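Local coordinates for protein A6 homolog (Fowlpox virus, PDB 6BR8) that binds phospholipids through its C-terminal part and is probably essential for the transition from immature to mature virion, at residues 8-13 and 49-54; 37-42 and 114-119. One frame throughout, in Å; residues are numbered along the deposited sequence.

Interaction 1 (8-13 and 49-54); sequences TNEIVQ and INKVLA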
loop_
_atom_site.group_PDB
_atom_site.type_symbol
_atom_site.label_atom_id
_atom_site.label_comp_id
_atom_site.label_asym_id
_atom_site.label_seq_id
_atom_site.Cartn_x
_atom_site.Cartn_y
_atom_site.Cartn_z
ATOM N N THR A 8 -13.425 11.400 6.265
ATOM C CA THR A 8 -11.984 11.547 6.435
ATOM C C THR A 8 -11.565 11.396 7.895
ATOM O O THR A 8 -10.403 11.078 8.161
ATOM C CB THR A 8 -11.511 12.892 5.863
ATOM O OG1 THR A 8 -12.288 13.961 6.419
ATOM C CG2 THR A 8 -11.650 12.897 4.341
ATOM N N ASN A 9 -12.486 11.597 8.845
ATOM C CA ASN A 9 -12.240 11.149 10.213
ATOM C C ASN A 9 -12.266 9.626 10.301
ATOM O O ASN A 9 -11.486 9.032 11.050
ATOM C CB ASN A 9 -13.268 11.755 11.175
ATOM C CG ASN A 9 -13.060 13.241 11.392
ATOM O OD1 ASN A 9 -11.961 13.761 11.196
ATOM N ND2 ASN A 9 -14.117 13.935 11.810
ATOM N N GLU A 10 -13.157 8.977 9.548
ATOM C CA GLU A 10 -13.184 7.518 9.536
ATOM C C GLU A 10 -11.825 6.947 9.149
ATOM O O GLU A 10 -11.351 5.977 9.751
ATOM C CB GLU A 10 -14.267 7.022 8.572
ATOM C CG GLU A 10 -14.505 5.513 8.597
ATOM C CD GLU A 10 -15.063 4.987 7.279
ATOM O OE1 GLU A 10 -16.285 5.125 7.051
ATOM O OE2 GLU A 10 -14.275 4.444 6.471
ATOM N N ILE A 11 -11.171 7.558 8.162
ATOM C CA ILE A 11 -9.924 7.013 7.643
ATOM C C ILE A 11 -8.791 7.189 8.644
ATOM O O ILE A 11 -7.985 6.275 8.849
ATOM C CB ILE A 11 -9.598 7.653 6.281
ATOM C CG1 ILE A 11 -10.699 7.300 5.280
ATOM C CG2 ILE A 11 -8.246 7.181 5.773
ATOM C CD1 ILE A 11 -10.479 7.863 3.913
ATOM N N VAL A 12 -8.700 8.352 9.288
ATOM C CA VAL A 12 -7.663 8.486 10.301
ATOM C C VAL A 12 -7.936 7.548 11.467
ATOM O O VAL A 12 -6.992 6.977 12.026
ATOM C CB VAL A 12 -7.490 9.943 10.799
ATOM C CG1 VAL A 12 -7.352 10.916 9.624
ATOM C CG2 VAL A 12 -8.598 10.352 11.724
ATOM N N GLN A 13 -9.206 7.343 11.835
ATOM C CA GLN A 13 -9.507 6.393 12.899
ATOM C C GLN A 13 -9.117 4.975 12.501
ATOM O O GLN A 13 -8.577 4.232 13.328
ATOM C CB GLN A 13 -10.988 6.448 13.270
ATOM C CG GLN A 13 -11.505 7.797 13.757
ATOM C CD GLN A 13 -10.831 8.330 15.023
ATOM O OE1 GLN A 13 -9.805 7.821 15.488
ATOM N NE2 GLN A 13 -11.426 9.375 15.590
ATOM N N ILE A 49 -11.706 -4.206 5.157
ATOM C CA ILE A 49 -11.571 -4.618 3.758
ATOM C C ILE A 49 -12.910 -4.524 3.034
ATOM O O ILE A 49 -13.018 -3.867 1.992
ATOM C CB ILE A 49 -10.994 -6.039 3.667
ATOM C CG1 ILE A 49 -9.577 -6.047 4.234
ATOM C CG2 ILE A 49 -11.060 -6.528 2.229
ATOM C CD1 ILE A 49 -9.156 -7.380 4.825
ATOM N N ASN A 50 -13.950 -5.179 3.578
ATOM C CA ASN A 50 -15.278 -5.120 2.953
ATOM C C ASN A 50 -15.769 -3.684 2.826
ATOM O O ASN A 50 -16.454 -3.341 1.856
ATOM C CB ASN A 50 -16.314 -5.916 3.751
ATOM C CG ASN A 50 -16.263 -7.405 3.474
ATOM O OD1 ASN A 50 -15.939 -7.847 2.355
ATOM N ND2 ASN A 50 -16.609 -8.200 4.491
ATOM N N LYS A 51 -15.491 -2.854 3.834
ATOM C CA LYS A 51 -15.975 -1.474 3.827
ATOM C C LYS A 51 -15.183 -0.638 2.828
ATOM O O LYS A 51 -15.744 0.208 2.130
ATOM C CB LYS A 51 -15.866 -0.872 5.238
ATOM C CG LYS A 51 -16.306 0.566 5.402
ATOM C CD LYS A 51 -15.797 1.115 6.749
ATOM C CE LYS A 51 -14.287 0.835 6.912
ATOM N NZ LYS A 51 -13.744 1.270 8.235
ATOM N N VAL A 52 -13.875 -0.858 2.752
ATOM C CA VAL A 52 -13.080 -0.157 1.743
ATOM C C VAL A 52 -13.529 -0.543 0.333
ATOM O O VAL A 52 -13.756 0.326 -0.519
ATOM C CB VAL A 52 -11.592 -0.439 1.959
ATOM C CG1 VAL A 52 -10.805 0.026 0.777
ATOM C CG2 VAL A 52 -11.106 0.278 3.208
ATOM N N LEU A 53 -13.728 -1.845 0.082
ATOM C CA LEU A 53 -13.953 -2.314 -1.282
ATOM C C LEU A 53 -15.308 -1.891 -1.827
ATOM O O LEU A 53 -15.454 -1.730 -3.046
ATOM C CB LEU A 53 -13.796 -3.834 -1.346
ATOM C CG LEU A 53 -12.385 -4.261 -1.784
ATOM C CD1 LEU A 53 -11.320 -3.618 -0.930
ATOM C CD2 LEU A 53 -12.231 -5.779 -1.773
ATOM N N ALA A 54 -16.293 -1.690 -0.955
ATOM C CA ALA A 54 -17.619 -1.264 -1.366
ATOM C C ALA A 54 -17.756 0.258 -1.445
ATOM O O ALA A 54 -18.789 0.749 -1.920
ATOM C CB ALA A 54 -18.665 -1.838 -0.408
#
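Glu10 on helix 5-26 and Lys51 on helix 42-54 are the sole pair of residues to come within 4.5 Å between these segments, and together they bury just 77 Å². The two chains run antiparallel where they pass, reaching out from facing helices, their carboxylate and methylene parts side by side. Glu10 OE2 lies 3.6 Å from Lys51 CE and 3.7 Å from Lys51 NZ, so the salt bridge is long, and no hydrogen bond crosses. Farther back, Glu10 CD is 4.0 Å from Lys51 CD. With CG anti to the backbone N (chi1 179°), the lysine reaches out from its helix, and a bend at chi3 (50°) turns its end along the carboxylate. The stronger partner of its ammonium is Asp14 OD2, one turn further along helix 5-26, in a salt bridge to which Glu10 adds a longer second contact.

This polar side is loose: both residues remain partly exposed. The closer-packed, buried side is apolar and indirect. Ile11 and Val52, both buried, do not touch each other; each instead packs against Tyr58 of helix 58-66, which thereby bridges the two helices. Val52 and Tyr58 also line a pocket for a bound phosphatidylethanolamine. The arrangement is that of a surface salt bridge between two helices of a mainly helical fold, above an apolar layer that leads into a lipid site.

Interaction 2 (37-42 and 114-119); sequences ILMENN and VSFFKK. With 6OU ([(2~{R})-1-[2-azanylethoxy(oxidanyl)phosphoryl]oxy-3-hexadecanoyloxy-propan-2-yl] (~{Z})-octadec-9-enoate), chain G.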
loop_
_atom_site.group_PDB
_atom_site.type_symbol
_atom_site.label_atom_id
_atom_site.label_comp_id
_atom_site.label_asym_id
_atom_site.label_seq_id
_atom_site.Cartn_x
_atom_site.Cartn_y
_atom_site.Cartn_z
ATOM N N ILE A 37 -2.935 -12.025 17.800
ATOM C CA ILE A 37 -3.205 -10.599 17.612
ATOM C C ILE A 37 -4.084 -10.353 16.391
ATOM O O ILE A 37 -5.007 -9.528 16.427
ATOM C CB ILE A 37 -1.879 -9.829 17.522
ATOM C CG1 ILE A 37 -1.170 -9.894 18.874
ATOM C CG2 ILE A 37 -2.116 -8.380 17.118
ATOM C CD1 ILE A 37 0.158 -9.165 18.938
ATOM N N LEU A 38 -3.834 -11.070 15.300
ATOM C CA LEU A 38 -4.674 -10.910 14.125
ATOM C C LEU A 38 -6.091 -11.439 14.373
ATOM O O LEU A 38 -7.077 -10.779 14.028
ATOM C CB LEU A 38 -4.000 -11.573 12.923
ATOM C CG LEU A 38 -2.792 -10.809 12.388
ATOM C CD1 LEU A 38 -1.844 -11.733 11.665
ATOM C CD2 LEU A 38 -3.273 -9.660 11.505
HETATM N N MSE A 39 -6.214 -12.616 14.983
HETATM C CA MSE A 39 -7.539 -13.179 15.303
HETATM C C MSE A 39 -8.353 -12.345 16.288
HETATM O O MSE A 39 -9.575 -12.278 16.187
HETATM C CB MSE A 39 -7.455 -14.594 15.884
HETATM C CG MSE A 39 -6.891 -15.675 14.993
HETATM SE SE MSE A 39 -8.107 -16.139 13.525
HETATM C CE MSE A 39 -9.825 -16.414 14.480
ATOM N N GLU A 40 -7.697 -11.718 17.263
ATOM C CA GLU A 40 -8.473 -10.902 18.188
ATOM C C GLU A 40 -9.024 -9.662 17.499
ATOM O O GLU A 40 -10.023 -9.094 17.956
ATOM N N ASN A 41 -8.436 -9.282 16.363
ATOM C CA ASN A 41 -8.943 -8.214 15.508
ATOM C C ASN A 41 -9.657 -8.758 14.274
ATOM O O ASN A 41 -9.809 -8.045 13.280
ATOM C CB ASN A 41 -7.810 -7.277 15.101
ATOM C CG ASN A 41 -7.154 -6.637 16.293
ATOM O OD1 ASN A 41 -7.525 -5.541 16.703
ATOM N ND2 ASN A 41 -6.171 -7.319 16.865
ATOM N N ASN A 42 -10.138 -10.005 14.351
ATOM C CA ASN A 42 -10.633 -10.727 13.177
ATOM C C ASN A 42 -11.770 -9.977 12.481
ATOM O O ASN A 42 -11.735 -9.775 11.261
ATOM C CB ASN A 42 -11.059 -12.134 13.612
ATOM C CG ASN A 42 -11.863 -12.872 12.570
ATOM O OD1 ASN A 42 -11.377 -13.144 11.484
ATOM N ND2 ASN A 42 -13.089 -13.253 12.923
ATOM N N VAL A 114 -0.301 -17.081 6.690
ATOM C CA VAL A 114 -0.990 -17.664 5.553
ATOM C C VAL A 114 -2.269 -18.348 6.012
ATOM O O VAL A 114 -3.322 -18.197 5.387
ATOM C CB VAL A 114 -0.048 -18.627 4.815
ATOM C CG1 VAL A 114 -0.829 -19.569 3.919
ATOM C CG2 VAL A 114 0.979 -17.833 4.044
ATOM N N SER A 115 -2.219 -19.059 7.142
ATOM C CA SER A 115 -3.442 -19.678 7.645
ATOM C C SER A 115 -4.435 -18.615 8.106
ATOM O O SER A 115 -5.644 -18.769 7.934
ATOM C CB SER A 115 -3.150 -20.663 8.784
ATOM N N PHE A 116 -3.938 -17.542 8.725
ATOM C CA PHE A 116 -4.781 -16.367 8.976
ATOM C C PHE A 116 -5.403 -15.881 7.673
ATOM O O PHE A 116 -6.623 -15.779 7.578
ATOM C CB PHE A 116 -3.990 -15.218 9.655
ATOM C CG PHE A 116 -4.827 -14.063 10.066
ATOM C CD1 PHE A 116 -5.635 -14.216 11.148
ATOM C CD2 PHE A 116 -4.986 -12.935 9.253
ATOM C CE1 PHE A 116 -6.468 -13.166 11.565
ATOM C CE2 PHE A 116 -5.793 -11.875 9.694
ATOM C CZ PHE A 116 -6.531 -12.011 10.844
ATOM N N PHE A 117 -4.593 -15.695 6.628
ATOM C CA PHE A 117 -5.120 -15.097 5.408
ATOM C C PHE A 117 -6.275 -15.929 4.852
ATOM O O PHE A 117 -7.268 -15.390 4.363
ATOM C CB PHE A 117 -4.001 -14.904 4.376
ATOM C CG PHE A 117 -4.438 -14.070 3.170
ATOM C CD1 PHE A 117 -5.241 -12.972 3.371
ATOM C CD2 PHE A 117 -4.086 -14.394 1.847
ATOM N N LYS A 118 -6.211 -17.250 5.020
ATOM C CA LYS A 118 -7.250 -18.044 4.379
ATOM C C LYS A 118 -8.545 -18.076 5.170
ATOM O O LYS A 118 -9.573 -18.449 4.596
ATOM C CB LYS A 118 -6.805 -19.486 4.109
ATOM C CG LYS A 118 -5.380 -19.653 3.670
ATOM N N LYS A 119 -8.506 -17.663 6.432
ATOM C CA LYS A 119 -9.698 -17.638 7.271
ATOM C C LYS A 119 -10.591 -16.428 6.983
ATOM O O LYS A 119 -11.810 -16.501 7.145
ATOM C CB LYS A 119 -9.310 -17.660 8.752
HETATM C C01 6OU G . -7.522 -3.359 6.245
HETATM C C02 6OU G . -6.311 -4.197 6.645
HETATM C C03 6OU G . -6.214 -4.412 8.152
HETATM C C04 6OU G . -5.110 -5.398 8.528
HETATM C C05 6OU G . -3.964 -4.720 9.274
HETATM C C06 6OU G . -3.061 -5.714 9.998
HETATM C C07 6OU G . -1.778 -6.002 9.224
HETATM C C08 6OU G . -0.949 -7.102 9.874
HETATM C C09 6OU G . 0.420 -7.296 9.229
HETATM C C10 6OU G . 0.735 -8.784 9.092
HETATM C C11 6OU G . 2.211 -9.137 9.259
HETATM C C12 6OU G . 3.066 -8.075 9.950
HETATM C C13 6OU G . 4.505 -8.553 10.157
HETATM C C14 6OU G . 4.615 -10.079 10.097
HETATM C C15 6OU G . 5.755 -10.576 9.211
HETATM C C16 6OU G . 5.417 -10.627 7.716
HETATM O O17 6OU G . 4.357 -10.277 7.307
HETATM O O18 6OU G . 6.377 -11.083 6.810
HETATM C C19 6OU G . 5.835 -11.829 5.761
HETATM C C20 6OU G . 5.774 -13.277 6.243
HETATM C C21 6OU G . 6.847 -14.089 5.519
HETATM O O22 6OU G . 8.059 -13.487 5.870
HETATM P P23 6OU G . 9.178 -14.376 6.694
HETATM O O24 6OU G . 10.564 -13.900 6.308
HETATM O O25 6OU G . 9.008 -15.833 6.317
HETATM O O26 6OU G . 9.001 -14.225 8.333
HETATM C C27 6OU G . 8.239 -13.192 8.900
HETATM C C28 6OU G . 8.635 -13.071 10.371
HETATM N N29 6OU G . 7.891 -12.015 11.027
HETATM O O30 6OU G . 4.488 -13.843 6.110
HETATM C C31 6OU G . 3.794 -13.733 4.892
HETATM O O32 6OU G . 4.026 -14.485 4.010
HETATM C C33 6OU G . 2.702 -12.678 4.698
HETATM C C34 6OU G . 1.305 -13.294 4.706
HETATM C C35 6OU G . 0.191 -12.257 4.814
HETATM C C36 6OU G . -0.941 -12.742 5.710
HETATM C C37 6OU G . -2.194 -11.887 5.573
HETATM C C38 6OU G . -2.456 -11.023 6.803
HETATM C C39 6OU G . -3.920 -10.590 6.847
HETATM C C40 6OU G . -4.178 -9.262 6.137
HETATM C C41 6OU G . -5.126 -9.354 5.226
#
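The acyl-chain pocket of a bound phosphatidylethanolamine has part of its wall where Leu38, near the C-terminal end of helix 31-40, meets Phe116 of helix 112-120. Their CA atoms stand 7.5 Å apart, a close approach achieved by placing the backbone end of one side chain over the ring of the other. Leu38 CB sits 3.4 Å from the centroid of the Phe116 ring and 18° off its normal, a CH-pi contact over one face. Packing is tight here: Leu38 CB is only 3.2 Å from Phe116 CE1. The ring reaches across because its CG is anti to the backbone N (chi1 -174°). Met39, a selenomethionine, comes to the rim instead; its SE lies 5.0 Å from the Phe116 centroid and 74° off the normal, a Met-aromatic contact at the edge.

Another part of the ring edge faces the lipid. Carbon C39 of the octadecenoyl chain lies near the ring plane, 3.5 Å from Phe116 CD2, while the neighbouring Phe117 presents CB to C37 of the same chain at 3.7 Å. Leu38 CD2 meets the other tail, 3.8 Å from C08 of the hexadecanoyl chain. Ile45 of helix 42-54 touches both Leu38 and Phe116 and extends the apolar surface. Aliphatic and aromatic side chains from separate helices thus line one stretch of the two tails, as expected of a hydrophobic lipid-binding pocket.

Overall arrangement
Interactions 1 and 2 lie 19 Å apart between centres and about 7 Å between nearest atoms, without touching. Their segments alternate along the chain, 8-13, 37-42, 49-54, then 114-119, on the successive helices 5-26, 31-40 and 42-54 and the more distant 112-120. Bound lipid relates them: Ile49, Val52 and Leu53 from interaction 1 belong to the same 18-residue phosphatidylethanolamine pocket as Leu38, Phe116 and Phe117 from interaction 2. The roles differ, however. Interaction 2 meets the tails directly, whereas the charged pair of interaction 1 stands back, with the Lys51 side chain about 8 Å from a bound lipid. Helix 42-54 contributes to both regions.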